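Local coordinates for protein NADH dehydrogenase, putative (Plasmodium falciparum, PDB 5JWC) that probably passes electrons from NADH through its bound FAD to ubiquinone as a type II NADH dehydrogenase, and binds the antimalarial inhibitor RYL-552, at residues 65-77 with 199-211. Numbering follows the deposited sequence.
Sequences FTPLLPCLCSGTL and TGVEVTAEFADFI. With FAD (flavin-adenine dinucleotide), chain C.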
loop_
_atom_site.group_PDB
_atom_site.type_symbol
_atom_site.label_atom_id
_atom_site.label_comp_id
_atom_site.label_asym_id
_atom_site.label_seq_id
_atom_site.Cartn_x
_atom_site.Cartn_y
_atom_site.Cartn_z
ATOM N N PHE A 65 -7.058 13.109 3.548
ATOM C CA PHE A 65 -8.462 13.296 3.902
ATOM C C PHE A 65 -8.725 12.624 5.262
ATOM O O PHE A 65 -9.269 11.517 5.334
ATOM C CB PHE A 65 -9.377 12.736 2.795
ATOM C CG PHE A 65 -10.798 13.265 2.845
ATOM C CD1 PHE A 65 -11.154 14.427 2.177
ATOM C CD2 PHE A 65 -11.777 12.585 3.570
ATOM C CE1 PHE A 65 -12.466 14.912 2.242
ATOM C CE2 PHE A 65 -13.084 13.061 3.629
ATOM C CZ PHE A 65 -13.424 14.233 2.966
ATOM N N THR A 66 -8.334 13.309 6.340
ATOM C CA THR A 66 -8.322 12.718 7.687
ATOM C C THR A 66 -9.635 12.089 8.198
ATOM O O THR A 66 -9.582 11.093 8.917
ATOM C CB THR A 66 -7.865 13.762 8.732
ATOM O OG1 THR A 66 -8.626 14.961 8.576
ATOM C CG2 THR A 66 -6.389 14.106 8.525
ATOM N N PRO A 67 -10.812 12.665 7.860
ATOM C CA PRO A 67 -12.004 12.019 8.437
ATOM C C PRO A 67 -12.206 10.538 8.073
ATOM O O PRO A 67 -12.957 9.852 8.769
ATOM C CB PRO A 67 -13.161 12.839 7.862
ATOM C CG PRO A 67 -12.576 14.178 7.592
ATOM C CD PRO A 67 -11.161 13.895 7.120
ATOM N N LEU A 68 -11.560 10.064 7.010
ATOM C CA LEU A 68 -11.773 8.690 6.548
ATOM C C LEU A 68 -10.689 7.725 7.010
ATOM O O LEU A 68 -10.724 6.526 6.681
ATOM C CB LEU A 68 -11.889 8.671 5.024
ATOM C CG LEU A 68 -13.149 9.400 4.549
ATOM C CD1 LEU A 68 -13.241 9.423 3.048
ATOM C CD2 LEU A 68 -14.427 8.710 5.147
ATOM N N LEU A 69 -9.752 8.236 7.799
ATOM C CA LEU A 69 -8.645 7.425 8.323
ATOM C C LEU A 69 -9.101 6.165 9.119
ATOM O O LEU A 69 -8.494 5.098 8.987
ATOM C CB LEU A 69 -7.761 8.308 9.197
ATOM C CG LEU A 69 -6.717 9.134 8.416
ATOM C CD1 LEU A 69 -5.883 9.973 9.352
ATOM C CD2 LEU A 69 -5.796 8.257 7.562
ATOM N N PRO A 70 -10.173 6.271 9.935
ATOM C CA PRO A 70 -10.634 5.044 10.616
ATOM C C PRO A 70 -11.031 3.946 9.639
ATOM O O PRO A 70 -10.803 2.770 9.936
ATOM C CB PRO A 70 -11.849 5.527 11.414
ATOM C CG PRO A 70 -11.508 6.972 11.737
ATOM C CD PRO A 70 -10.874 7.466 10.452
ATOM N N CYS A 71 -11.594 4.323 8.491
ATOM C CA CYS A 71 -11.967 3.340 7.457
ATOM C C CYS A 71 -10.768 2.595 6.897
ATOM O O CYS A 71 -10.876 1.462 6.445
ATOM C CB CYS A 71 -12.699 4.027 6.321
ATOM S SG CYS A 71 -14.318 4.625 6.789
ATOM N N LEU A 72 -9.620 3.252 6.935
ATOM C CA LEU A 72 -8.381 2.676 6.456
ATOM C C LEU A 72 -7.844 1.621 7.418
ATOM O O LEU A 72 -7.273 0.617 6.977
ATOM C CB LEU A 72 -7.355 3.793 6.249
ATOM C CG LEU A 72 -6.332 3.780 5.135
ATOM C CD1 LEU A 72 -6.939 3.411 3.780
ATOM C CD2 LEU A 72 -5.669 5.172 5.099
ATOM N N CYS A 73 -8.021 1.847 8.725
ATOM C CA CYS A 73 -7.602 0.874 9.740
ATOM C C CYS A 73 -8.211 -0.511 9.544
ATOM O O CYS A 73 -7.572 -1.520 9.832
ATOM C CB CYS A 73 -7.947 1.359 11.169
ATOM S SG CYS A 73 -7.110 2.868 11.677
ATOM N N SER A 74 -9.439 -0.574 9.055
ATOM C CA SER A 74 -10.123 -1.862 8.938
ATOM C C SER A 74 -10.079 -2.364 7.509
ATOM O O SER A 74 -10.415 -3.517 7.237
ATOM C CB SER A 74 -11.582 -1.736 9.362
ATOM O OG SER A 74 -12.201 -0.750 8.552
ATOM N N GLY A 75 -9.729 -1.459 6.600
ATOM C CA GLY A 75 -9.725 -1.744 5.179
ATOM C C GLY A 75 -11.057 -1.489 4.491
ATOM O O GLY A 75 -11.264 -1.926 3.366
ATOM N N THR A 76 -11.967 -0.778 5.151
ATOM C CA THR A 76 -13.245 -0.433 4.522
ATOM C C THR A 76 -13.053 0.466 3.283
ATOM O O THR A 76 -13.783 0.352 2.297
ATOM C CB THR A 76 -14.199 0.267 5.532
ATOM O OG1 THR A 76 -14.637 -0.677 6.517
ATOM C CG2 THR A 76 -15.422 0.838 4.831
ATOM N N LEU A 77 -12.083 1.373 3.346
ATOM C CA LEU A 77 -11.741 2.210 2.200
ATOM C C LEU A 77 -10.236 2.113 1.966
ATOM O O LEU A 77 -9.506 1.740 2.873
ATOM C CB LEU A 77 -12.145 3.661 2.444
ATOM C CG LEU A 77 -13.630 3.926 2.654
ATOM C CD1 LEU A 77 -13.826 5.393 3.042
ATOM C CD2 LEU A 77 -14.400 3.599 1.393
ATOM N N THR A 199 -12.803 9.902 16.665
ATOM C CA THR A 199 -11.800 9.008 16.097
ATOM C C THR A 199 -11.733 7.662 16.813
ATOM O O THR A 199 -11.810 6.610 16.165
ATOM C CB THR A 199 -10.419 9.626 16.118
ATOM O OG1 THR A 199 -10.435 10.781 15.281
ATOM C CG2 THR A 199 -9.401 8.629 15.576
ATOM N N GLY A 200 -11.593 7.701 18.137
ATOM C CA GLY A 200 -11.574 6.492 18.945
ATOM C C GLY A 200 -12.821 5.648 18.728
ATOM O O GLY A 200 -12.753 4.428 18.564
ATOM N N VAL A 201 -13.968 6.307 18.704
ATOM C CA VAL A 201 -15.226 5.618 18.490
ATOM C C VAL A 201 -15.264 4.973 17.103
ATOM O O VAL A 201 -15.639 3.809 16.976
ATOM C CB VAL A 201 -16.427 6.584 18.661
ATOM C CG1 VAL A 201 -17.675 5.987 18.055
ATOM C CG2 VAL A 201 -16.632 6.895 20.146
ATOM N N GLU A 202 -14.852 5.710 16.070
ATOM C CA GLU A 202 -14.913 5.170 14.710
ATOM C C GLU A 202 -13.906 4.036 14.469
ATOM O O GLU A 202 -14.219 3.070 13.779
ATOM C CB GLU A 202 -14.730 6.288 13.690
ATOM C CG GLU A 202 -15.971 7.222 13.684
ATOM C CD GLU A 202 -15.954 8.260 12.577
ATOM O OE1 GLU A 202 -14.996 9.066 12.538
ATOM O OE2 GLU A 202 -16.901 8.260 11.742
ATOM N N VAL A 203 -12.710 4.155 15.032
ATOM C CA VAL A 203 -11.726 3.074 14.933
ATOM C C VAL A 203 -12.257 1.808 15.592
ATOM O O VAL A 203 -12.139 0.722 15.042
ATOM C CB VAL A 203 -10.378 3.469 15.574
ATOM C CG1 VAL A 203 -9.438 2.242 15.702
ATOM C CG2 VAL A 203 -9.732 4.598 14.766
ATOM N N THR A 204 -12.857 1.959 16.771
ATOM C CA THR A 204 -13.427 0.823 17.490
ATOM C C THR A 204 -14.544 0.161 16.663
ATOM O O THR A 204 -14.587 -1.057 16.529
ATOM C CB THR A 204 -13.966 1.268 18.892
ATOM O OG1 THR A 204 -12.899 1.843 19.660
ATOM C CG2 THR A 204 -14.543 0.085 19.664
ATOM N N ALA A 205 -15.441 0.972 16.111
ATOM C CA ALA A 205 -16.573 0.472 15.326
ATOM C C ALA A 205 -16.101 -0.296 14.080
ATOM O O ALA A 205 -16.652 -1.334 13.726
ATOM C CB ALA A 205 -17.495 1.649 14.913
ATOM N N GLU A 206 -15.086 0.245 13.414
ATOM C CA GLU A 206 -14.561 -0.359 12.190
ATOM C C GLU A 206 -13.918 -1.710 12.457
ATOM O O GLU A 206 -14.141 -2.660 11.708
ATOM C CB GLU A 206 -13.548 0.586 11.539
ATOM C CG GLU A 206 -14.213 1.739 10.779
ATOM C CD GLU A 206 -14.940 1.248 9.535
ATOM O OE1 GLU A 206 -15.842 1.963 9.049
ATOM O OE2 GLU A 206 -14.597 0.148 9.035
ATOM N N PHE A 207 -13.114 -1.788 13.513
ATOM C CA PHE A 207 -12.578 -3.069 13.946
ATOM C C PHE A 207 -13.663 -4.049 14.372
ATOM O O PHE A 207 -13.559 -5.234 14.062
ATOM C CB PHE A 207 -11.565 -2.882 15.070
ATOM C CG PHE A 207 -10.178 -2.651 14.556
ATOM C CD1 PHE A 207 -9.558 -3.620 13.783
ATOM C CD2 PHE A 207 -9.519 -1.451 14.782
ATOM C CE1 PHE A 207 -8.270 -3.415 13.273
ATOM C CE2 PHE A 207 -8.253 -1.239 14.289
ATOM C CZ PHE A 207 -7.617 -2.224 13.533
ATOM N N ALA A 208 -14.704 -3.567 15.057
ATOM C CA ALA A 208 -15.784 -4.462 15.472
ATOM C C ALA A 208 -16.457 -5.078 14.255
ATOM O O ALA A 208 -16.739 -6.280 14.249
ATOM C CB ALA A 208 -16.821 -3.721 16.350
ATOM N N ASP A 209 -16.701 -4.270 13.223
ATOM C CA ASP A 209 -17.295 -4.779 11.984
ATOM C C ASP A 209 -16.369 -5.792 11.296
ATOM O O ASP A 209 -16.799 -6.876 10.901
ATOM C CB ASP A 209 -17.597 -3.654 11.003
ATOM C CG ASP A 209 -18.745 -2.747 11.456
ATOM O OD1 ASP A 209 -19.461 -3.063 12.437
ATOM O OD2 ASP A 209 -18.922 -1.700 10.801
ATOM N N PHE A 210 -15.107 -5.414 11.144
ATOM C CA PHE A 210 -14.097 -6.283 10.534
ATOM C C PHE A 210 -14.055 -7.652 11.264
ATOM O O PHE A 210 -14.153 -8.719 10.638
ATOM C CB PHE A 210 -12.735 -5.576 10.572
ATOM C CG PHE A 210 -11.668 -6.234 9.739
ATOM C CD1 PHE A 210 -11.996 -7.055 8.680
ATOM C CD2 PHE A 210 -10.328 -6.017 10.017
ATOM C CE1 PHE A 210 -11.003 -7.663 7.903
ATOM C CE2 PHE A 210 -9.334 -6.629 9.252
ATOM C CZ PHE A 210 -9.682 -7.456 8.192
ATOM N N ILE A 211 -13.929 -7.602 12.586
ATOM C CA ILE A 211 -13.900 -8.790 13.440
ATOM C C ILE A 211 -15.155 -9.666 13.288
ATOM O O ILE A 211 -15.060 -10.899 13.138
ATOM C CB ILE A 211 -13.695 -8.368 14.916
ATOM C CG1 ILE A 211 -12.273 -7.813 15.075
ATOM C CG2 ILE A 211 -13.893 -9.536 15.878
ATOM C CD1 ILE A 211 -12.041 -7.000 16.338
HETATM P PA FAD C . -3.155 19.127 8.899
HETATM O O1A FAD C . -2.743 18.035 9.844
HETATM O O2A FAD C . -4.330 18.786 8.053
HETATM O O5B FAD C . -1.912 19.561 7.971
HETATM C C5B FAD C . -0.680 19.968 8.520
HETATM C C4B FAD C . 0.336 19.890 7.393
HETATM O O4B FAD C . 1.530 20.530 7.796
HETATM C C3B FAD C . 0.692 18.438 7.057
HETATM O O3B FAD C . 0.810 18.319 5.656
HETATM C C2B FAD C . 2.071 18.270 7.655
HETATM O O2B FAD C . 2.823 17.329 6.925
HETATM C C1B FAD C . 2.609 19.683 7.470
HETATM N N9A FAD C . 3.731 20.046 8.340
HETATM C C8A FAD C . 3.955 19.663 9.641
HETATM N N7A FAD C . 5.104 20.256 10.051
HETATM C C5A FAD C . 5.602 21.004 9.042
HETATM C C6A FAD C . 6.735 21.796 8.943
HETATM N N6A FAD C . 7.521 21.982 10.003
HETATM N N1A FAD C . 6.982 22.462 7.764
HETATM C C2A FAD C . 6.112 22.334 6.696
HETATM N N3A FAD C . 4.986 21.539 6.802
HETATM C C4A FAD C . 4.746 20.880 7.958
HETATM N N1 FAD C . -12.107 17.325 11.433
HETATM C C2 FAD C . -13.411 17.520 11.068
HETATM O O2 FAD C . -13.825 18.662 10.906
HETATM N N3 FAD C . -14.261 16.446 10.864
HETATM C C4 FAD C . -13.824 15.156 11.013
HETATM O O4 FAD C . -14.606 14.217 10.812
HETATM C C4X FAD C . -12.498 14.943 11.371
HETATM N N5 FAD C . -12.011 13.665 11.534
HETATM C C5X FAD C . -10.680 13.480 11.891
HETATM C C6 FAD C . -10.181 12.198 12.033
HETATM C C7 FAD C . -8.855 11.981 12.392
HETATM C C7M FAD C . -8.360 10.562 12.547
HETATM C C8 FAD C . -8.010 13.064 12.596
HETATM C C8M FAD C . -6.577 12.855 12.986
HETATM C C9 FAD C . -8.510 14.360 12.449
HETATM C C9A FAD C . -9.839 14.570 12.091
HETATM N N10 FAD C . -10.341 15.851 11.936
HETATM C C10 FAD C . -11.649 16.035 11.574
HETATM C "C1'" FAD C . -9.487 17.057 12.196
HETATM C "C2'" FAD C . -8.709 17.578 11.015
HETATM O "O2'" FAD C . -7.914 16.545 10.505
HETATM C "C3'" FAD C . -7.781 18.664 11.531
HETATM O "O3'" FAD C . -8.502 19.646 12.240
HETATM C "C4'" FAD C . -7.100 19.262 10.313
HETATM O "O4'" FAD C . -6.165 18.307 9.880
HETATM C "C5'" FAD C . -6.408 20.584 10.608
HETATM O "O5'" FAD C . -5.887 21.065 9.386
HETATM P P FAD C . -4.404 21.692 9.345
HETATM O O1P FAD C . -4.132 22.220 7.955
HETATM O O2P FAD C . -4.337 22.718 10.441
HETATM O O3P FAD C . -3.426 20.466 9.757
HETATM O O HOH W 1 -14.615 10.972 10.757
#
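Ser74 and Thr76 both donate to one carboxylate oxygen of Glu206, probably where the two dinucleotide-binding halves of this pyridine nucleotide-disulphide oxidoreductase fold meet. Segment 65-77 reaches the FAD through Thr66 and Pro67 and probably belongs to the FAD half. Segment 199-211 lies in helix 198-218. Gly200, near its start, is the last glycine of a GxGxxG pattern that probably marks the NADH half. The axes of 69-74 and 199-211 approach to 8.4 Å, at 29° from parallel.

Glu206 bends at CG (chi2 -69°), and this turns its carboxylate toward the end of helix 69-74. Ser74 OG meets OE2 on the anti side at 2.6 Å. Thr76 OG1 takes the syn side at 2.7 Å. Both hydroxyls approach from the same face of the carboxylate plane. Thr76 OG1 is also hydrogen-bonded to Arg517. An inhibitor molecule touches Glu206 and Asp209, so Glu206 also lines its pocket.

Toward the flavin, Pro70 sets its ring atoms CB and CG against Glu202 CB, with CB to CB at 3.7 Å. Glu202 OE2 accepts from Tyr463 N. A water lies between Glu202 OE1 and Pro67 O, 2.6 and 2.8 Å from them. Thr66 OG1 and FAD O2' share a hydrogen bond.

At the far end, Phe210 has CG anti to its N (chi1 -168°), which turns one ring face to the carbonyl of Ser74. Ser74 O sits over the ring centre, 3.7 Å from Phe210 CD2.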